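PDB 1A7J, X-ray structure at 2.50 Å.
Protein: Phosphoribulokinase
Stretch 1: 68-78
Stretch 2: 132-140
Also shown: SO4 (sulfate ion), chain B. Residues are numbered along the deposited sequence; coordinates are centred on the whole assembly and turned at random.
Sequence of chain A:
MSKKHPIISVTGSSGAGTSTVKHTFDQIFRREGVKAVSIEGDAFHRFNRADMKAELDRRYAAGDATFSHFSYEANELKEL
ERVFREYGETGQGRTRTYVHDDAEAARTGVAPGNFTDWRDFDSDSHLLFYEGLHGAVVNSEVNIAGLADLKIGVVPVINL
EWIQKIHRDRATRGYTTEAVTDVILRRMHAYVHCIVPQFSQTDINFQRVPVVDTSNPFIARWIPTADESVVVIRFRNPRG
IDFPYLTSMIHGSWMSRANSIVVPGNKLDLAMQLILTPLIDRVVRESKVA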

# COMPACT_ATOMS: atom_id res chain seq x y z
N SER A 68 -5.48 2.75 16.20
CA SER A 68 -6.13 2.82 14.90
C SER A 68 -5.65 1.70 14.01
O SER A 68 -4.68 1.03 14.36
CB SER A 68 -5.83 4.15 14.21
OG SER A 68 -4.44 4.31 13.98
N HIS A 69 -6.21 1.65 12.81
CA HIS A 69 -5.86 0.66 11.79
C HIS A 69 -4.41 0.71 11.31
O HIS A 69 -4.01 -0.11 10.49
CB HIS A 69 -6.77 0.84 10.57
CG HIS A 69 -8.00 -0.01 10.62
ND1 HIS A 69 -9.26 0.50 10.41
CD2 HIS A 69 -8.16 -1.32 10.91
CE1 HIS A 69 -10.15 -0.46 10.57
NE2 HIS A 69 -9.51 -1.58 10.87
N PHE A 70 -3.70 1.75 11.71
CA PHE A 70 -2.30 1.93 11.39
C PHE A 70 -1.41 1.21 12.40
O PHE A 70 -0.31 0.77 12.05
CB PHE A 70 -1.97 3.43 11.39
CG PHE A 70 -2.48 4.19 10.17
CD1 PHE A 70 -2.67 3.54 8.96
CD2 PHE A 70 -2.67 5.56 10.24
CE1 PHE A 70 -3.04 4.25 7.82
CE2 PHE A 70 -3.04 6.29 9.11
CZ PHE A 70 -3.23 5.63 7.89
N SER A 71 -1.83 1.16 13.67
CA SER A 71 -1.01 0.54 14.70
C SER A 71 -0.76 -0.93 14.33
O SER A 71 -1.61 -1.56 13.70
CB SER A 71 -1.70 0.60 16.06
OG SER A 71 -2.61 1.67 16.14
N TYR A 72 0.39 -1.47 14.75
CA TYR A 72 0.72 -2.89 14.58
C TYR A 72 -0.24 -3.82 15.35
O TYR A 72 -0.43 -4.97 14.97
CB TYR A 72 2.13 -3.17 15.07
CG TYR A 72 3.22 -2.32 14.48
CD1 TYR A 72 3.32 -2.14 13.11
CD2 TYR A 72 4.23 -1.80 15.27
CE1 TYR A 72 4.40 -1.47 12.55
CE2 TYR A 72 5.31 -1.14 14.73
CZ TYR A 72 5.39 -0.97 13.36
OH TYR A 72 6.47 -0.30 12.80
N GLU A 73 -0.74 -3.35 16.49
CA GLU A 73 -1.57 -4.18 17.36
C GLU A 73 -2.88 -4.48 16.67
O GLU A 73 -3.57 -5.42 17.05
CB GLU A 73 -1.88 -3.50 18.69
CG GLU A 73 -0.71 -2.84 19.37
CD GLU A 73 -0.61 -1.37 19.02
OE1 GLU A 73 -1.55 -0.61 19.36
OE2 GLU A 73 0.39 -0.99 18.38
N ALA A 74 -3.26 -3.65 15.72
CA ALA A 74 -4.53 -3.85 15.04
C ALA A 74 -4.36 -4.71 13.80
O ALA A 74 -5.23 -4.70 12.93
CB ALA A 74 -5.16 -2.51 14.68
N ASN A 75 -3.25 -5.45 13.71
CA ASN A 75 -3.00 -6.23 12.51
C ASN A 75 -2.33 -7.58 12.76
O ASN A 75 -1.39 -7.69 13.52
CB ASN A 75 -2.16 -5.41 11.53
CG ASN A 75 -2.93 -4.26 10.93
OD1 ASN A 75 -3.65 -4.43 9.96
ND2 ASN A 75 -2.84 -3.08 11.56
N GLU A 76 -2.78 -8.58 12.02
CA GLU A 76 -2.20 -9.89 12.12
C GLU A 76 -0.81 -9.87 11.52
O GLU A 76 -0.52 -10.54 10.52
CB GLU A 76 -3.09 -10.90 11.40
CG GLU A 76 -4.35 -11.26 12.15
CD GLU A 76 -4.08 -11.66 13.59
OE1 GLU A 76 -2.94 -12.10 13.90
OE2 GLU A 76 -5.00 -11.57 14.42
N LEU A 77 0.09 -9.13 12.14
CA LEU A 77 1.33 -8.82 11.46
C LEU A 77 2.24 -10.02 11.24
O LEU A 77 2.68 -10.24 10.12
CB LEU A 77 2.07 -7.69 12.18
CG LEU A 77 1.86 -6.25 11.71
CD1 LEU A 77 3.21 -5.56 11.67
CD2 LEU A 77 1.25 -6.21 10.32
N LYS A 78 2.45 -10.83 12.27
CA LYS A 78 3.38 -11.96 12.17
C LYS A 78 2.84 -13.13 11.36
O LYS A 78 3.60 -13.97 10.88
CB LYS A 78 3.81 -12.44 13.56
N GLY A 132 -0.98 -2.99 0.60
CA GLY A 132 -1.62 -2.42 1.78
C GLY A 132 -0.76 -1.43 2.52
O GLY A 132 0.19 -0.93 1.95
N LEU A 133 -1.09 -1.15 3.77
CA LEU A 133 -0.30 -0.25 4.61
C LEU A 133 0.88 -0.85 5.39
O LEU A 133 1.53 -0.14 6.15
CB LEU A 133 -1.19 0.47 5.64
CG LEU A 133 -2.40 1.35 5.33
CD1 LEU A 133 -2.72 1.41 3.88
CD2 LEU A 133 -3.56 0.77 6.08
N HIS A 134 1.10 -2.17 5.28
CA HIS A 134 2.18 -2.81 6.04
C HIS A 134 3.03 -3.83 5.27
O HIS A 134 3.59 -4.74 5.88
CB HIS A 134 1.61 -3.46 7.31
CG HIS A 134 1.11 -2.48 8.34
ND1 HIS A 134 -0.23 -2.20 8.51
CD2 HIS A 134 1.76 -1.76 9.30
CE1 HIS A 134 -0.39 -1.37 9.53
NE2 HIS A 134 0.80 -1.09 10.02
N GLY A 135 3.34 -3.51 4.01
CA GLY A 135 4.22 -4.34 3.19
C GLY A 135 5.73 -4.13 3.30
O GLY A 135 6.52 -4.72 2.57
N ALA A 136 6.14 -3.28 4.24
CA ALA A 136 7.55 -3.09 4.49
C ALA A 136 7.77 -2.79 5.99
O ALA A 136 8.81 -2.25 6.39
CB ALA A 136 8.08 -1.98 3.63
N VAL A 137 6.86 -3.28 6.82
CA VAL A 137 7.05 -3.11 8.25
C VAL A 137 8.35 -3.72 8.70
O VAL A 137 8.65 -4.89 8.43
CB VAL A 137 5.95 -3.76 9.04
CG1 VAL A 137 6.19 -3.54 10.48
CG2 VAL A 137 4.64 -3.18 8.67
N VAL A 138 9.17 -2.92 9.37
CA VAL A 138 10.21 -3.49 10.20
C VAL A 138 10.02 -2.97 11.60
O VAL A 138 9.85 -1.77 11.82
CB VAL A 138 11.61 -3.12 9.72
CG1 VAL A 138 12.63 -4.04 10.34
CG2 VAL A 138 11.69 -3.21 8.22
N ASN A 139 9.85 -3.90 12.52
CA ASN A 139 9.70 -3.54 13.90
C ASN A 139 10.26 -4.62 14.82
O ASN A 139 10.93 -5.53 14.36
CB ASN A 139 8.24 -3.23 14.21
CG ASN A 139 7.42 -4.43 14.46
OD1 ASN A 139 6.38 -4.34 15.10
ND2 ASN A 139 7.78 -5.54 13.86
N SER A 140 10.10 -4.44 16.12
CA SER A 140 10.91 -5.16 17.08
C SER A 140 10.56 -6.65 17.11
O SER A 140 11.41 -7.47 17.40
CB SER A 140 10.75 -4.51 18.46
OG SER A 140 10.33 -3.15 18.33
S SO4 B . -9.45 4.08 11.16
O1 SO4 B . -9.02 3.52 12.41
O2 SO4 B . -8.36 4.07 10.22
O3 SO4 B . -10.53 3.29 10.65
O4 SO4 B . -9.90 5.41 11.37
O HOH W 1 -2.40 -3.87 7.39

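The apolar centre of this contact gathers around V137, whose CG1 lies 3.4 Å from Y72 CE1 and 3.8 Å from L77 CD1. Valine suits the site because its methyls are compact and apolar; CG1 touches both the Y72 ring and the end of L77. L77, at the start of a helix, also reaches H134, its CD2 4.1 Å from H134 CB. Some distance away, F70 forms a second apolar contact: its CA-to-CB bond points sideways, but the end of the side chain comes nearer, with CE1 3.9 Å from L133 CG, which meets the ring at its edge.

H134 joins these apolar contacts to the polar ones. Its NE2 donates a hydrogen bond to F70 O (3.0 Å), the one direct hydrogen bond between the stretches; the acceptor lies near the ring plane, as suits an imidazole N-H, although the angle of 133° shows a bent bond. At the other ring nitrogen, a water bridges H134 ND1 (3.0 Å) and N75 OD1 (2.9 Å). Asparagine suits position 75 because its amide works at both ends: OD1 accepts from the water, while N75 ND2 donates to S71 O (2.9 Å) and weakly to H69 O (3.4 Å), bracing the loop that presents F70 O.

Farther out, N139 lays its amide oxygen over one face of the Y72 ring, with N139 OD1 3.3 Å from Y72 CD2. Y72 suits this boundary, its broad ring meeting V137 CG1 as well as the polar amide of the partly exposed N139.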